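Local coordinates for protein succinate--CoA ligase subunit alpha (Campylobacter jejuni, PDB 6MEL) that is the alpha subunit of a succinate--CoA ligase, pairing a Rossmann-like CoA-binding domain with a CoA-ligase domain, at residues L4-T9 against S130-L135. Numbering follows the deposited sequence.
Sequences LVNKNT and SEECKL
The carboxylate of E132 reaches across to the backbone of K7, which belongs to an N6–T9 type I beta turn just before strand 10-14 of the Rossmann-like CoA-binding domain. E132 lies just ahead of strand 133-136, the outermost strand within this chain of a second mixed sheet, so the contact illustrates how one backbone-to-carboxylate hydrogen bond and an apolar patch join a loop to a sheet edge. K7 N donates to E132 OE1 over 3.1 Å, a fairly straight bond (158°) that arrives on the anti side of the carboxylate, 35° out of its plane. Extended beyond CG, the glutamate chain also brings E132 OE1 to 3.3 Å from N6 CB. The K7 side chain crosses that of E132 obliquely, its CG 3.7 Å from E132 OE1, whereas K7 NZ remains 5.3 Å from E132 OE1; the opposite charges may attract at that range but do not touch. E132 OE2 has a long, weak ion pair with K145. The turn is braced from within: N6 OD1 accepts from N8 N at 2.8 Å, an Asx turn, and T9 OG1 accepts from N6 N. Deeper in, the contact becomes apolar. L135 CD1 approaches V5 CG2 loosely, at 4.3 Å. I127 of the neighbouring strand 126-129 touches both V5 and L135, and T129, faced by E132 and C133 in a classic beta bulge, hydrogen-bonds V5 O through its hydroxyl. C133 SG, turned between its own backbone N and carbonyl carbon (chi1 67°), makes the closest apolar approach between the two segments, 3.6 Å from V5 CG2.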
loop_
_atom_site.group_PDB
_atom_site.type_symbol
_atom_site.label_atom_id
_atom_site.label_comp_id
_atom_site.label_asym_id
_atom_site.label_seq_id
_atom_site.Cartn_x
_atom_site.Cartn_y
_atom_site.Cartn_z
ATOM N N LEU A 4 -10.440 15.278 19.752
ATOM C CA LEU A 4 -11.133 13.996 19.561
ATOM C C LEU A 4 -11.193 13.137 20.830
ATOM O O LEU A 4 -12.159 12.485 21.056
ATOM C CB LEU A 4 -10.486 13.216 18.412
ATOM C CG LEU A 4 -10.669 13.847 17.027
ATOM C CD1 LEU A 4 -9.969 13.016 15.977
ATOM C CD2 LEU A 4 -12.163 13.977 16.691
ATOM N N VAL A 5 -10.097 13.001 21.560
ATOM C CA VAL A 5 -10.092 12.109 22.690
ATOM C C VAL A 5 -9.357 12.817 23.827
ATOM O O VAL A 5 -8.480 13.696 23.598
ATOM C CB VAL A 5 -9.435 10.753 22.381
ATOM C CG1 VAL A 5 -10.211 9.960 21.326
ATOM C CG2 VAL A 5 -7.967 10.906 21.984
ATOM N N ASN A 6 -9.703 12.385 25.039
ATOM C CA ASN A 6 -9.103 12.897 26.279
ATOM C C ASN A 6 -9.274 11.857 27.385
ATOM O O ASN A 6 -9.765 10.745 27.150
ATOM C CB ASN A 6 -9.698 14.247 26.670
ATOM C CG ASN A 6 -11.158 14.143 27.060
ATOM O OD1 ASN A 6 -11.625 13.162 27.641
ATOM N ND2 ASN A 6 -11.894 15.191 26.782
ATOM N N LYS A 7 -8.842 12.211 28.602
ATOM C CA LYS A 7 -8.734 11.227 29.698
ATOM C C LYS A 7 -10.091 10.630 30.077
ATOM O O LYS A 7 -10.100 9.543 30.652
ATOM C CB LYS A 7 -8.125 11.855 30.957
ATOM C CG LYS A 7 -8.970 12.955 31.571
ATOM C CD LYS A 7 -8.262 13.749 32.630
ATOM C CE LYS A 7 -8.745 15.181 32.624
ATOM N NZ LYS A 7 -8.672 15.764 33.983
ATOM N N ASN A 8 -11.198 11.321 29.755
ATOM C CA ASN A 8 -12.541 10.887 30.116
ATOM C C ASN A 8 -13.190 10.082 28.992
ATOM O O ASN A 8 -14.169 9.425 29.240
ATOM C CB ASN A 8 -13.459 12.068 30.459
ATOM C CG ASN A 8 -12.931 12.832 31.663
ATOM O OD1 ASN A 8 -12.429 12.234 32.621
ATOM N ND2 ASN A 8 -12.932 14.149 31.573
ATOM N N THR A 9 -12.670 10.163 27.761
ATOM C CA THR A 9 -13.339 9.449 26.649
ATOM C C THR A 9 -13.498 7.959 27.027
ATOM O O THR A 9 -12.534 7.294 27.296
ATOM C CB THR A 9 -12.514 9.567 25.363
ATOM O OG1 THR A 9 -12.206 10.945 25.127
ATOM C CG2 THR A 9 -13.220 8.948 24.176
ATOM N N SER A 130 -1.340 13.649 24.550
ATOM C CA SER A 130 -0.141 13.587 25.382
ATOM C C SER A 130 -0.516 13.672 26.870
ATOM O O SER A 130 -1.274 14.526 27.261
ATOM C CB SER A 130 0.811 14.682 25.013
ATOM O OG SER A 130 1.137 14.631 23.650
ATOM N N GLU A 131 -0.047 12.687 27.637
ATOM C CA GLU A 131 -0.186 12.623 29.091
ATOM C C GLU A 131 -1.660 12.576 29.489
ATOM O O GLU A 131 -1.964 12.855 30.615
ATOM C CB GLU A 131 0.513 13.813 29.763
ATOM C CG GLU A 131 2.026 13.852 29.544
ATOM C CD GLU A 131 2.664 15.167 30.012
ATOM O OE1 GLU A 131 2.061 15.826 30.870
ATOM O OE2 GLU A 131 3.690 15.592 29.448
ATOM N N GLU A 132 -2.573 12.188 28.585
ATOM C CA GLU A 132 -3.968 12.051 28.984
ATOM C C GLU A 132 -4.508 10.674 28.607
ATOM O O GLU A 132 -5.183 10.033 29.403
ATOM C CB GLU A 132 -4.836 13.121 28.336
ATOM C CG GLU A 132 -4.962 14.432 29.100
ATOM C CD GLU A 132 -6.148 15.276 28.615
ATOM O OE1 GLU A 132 -7.350 14.897 28.889
ATOM O OE2 GLU A 132 -5.891 16.300 27.923
ATOM N N CYS A 133 -4.326 10.269 27.341
ATOM C CA CYS A 133 -4.864 9.001 26.881
ATOM C C CYS A 133 -4.205 8.611 25.567
ATOM O O CYS A 133 -3.729 9.461 24.790
ATOM C CB CYS A 133 -6.371 9.056 26.673
ATOM S SG CYS A 133 -6.859 10.137 25.309
ATOM N N LYS A 134 -4.213 7.316 25.314
ATOM C CA LYS A 134 -3.727 6.802 24.049
ATOM C C LYS A 134 -4.585 5.605 23.624
ATOM O O LYS A 134 -4.993 4.779 24.450
ATOM C CB LYS A 134 -2.226 6.517 24.155
ATOM C CG LYS A 134 -1.828 5.112 24.564
ATOM C CD LYS A 134 -0.345 4.941 24.626
ATOM C CE LYS A 134 0.135 3.534 24.946
ATOM N NZ LYS A 134 0.124 2.684 23.729
ATOM N N LEU A 135 -4.911 5.568 22.332
ATOM C CA LEU A 135 -5.734 4.486 21.750
ATOM C C LEU A 135 -4.940 3.917 20.585
ATOM O O LEU A 135 -4.936 4.493 19.479
ATOM C CB LEU A 135 -7.066 5.029 21.247
ATOM C CG LEU A 135 -8.136 5.431 22.265
ATOM C CD1 LEU A 135 -7.774 6.731 22.964
ATOM C CD2 LEU A 135 -9.452 5.622 21.556
#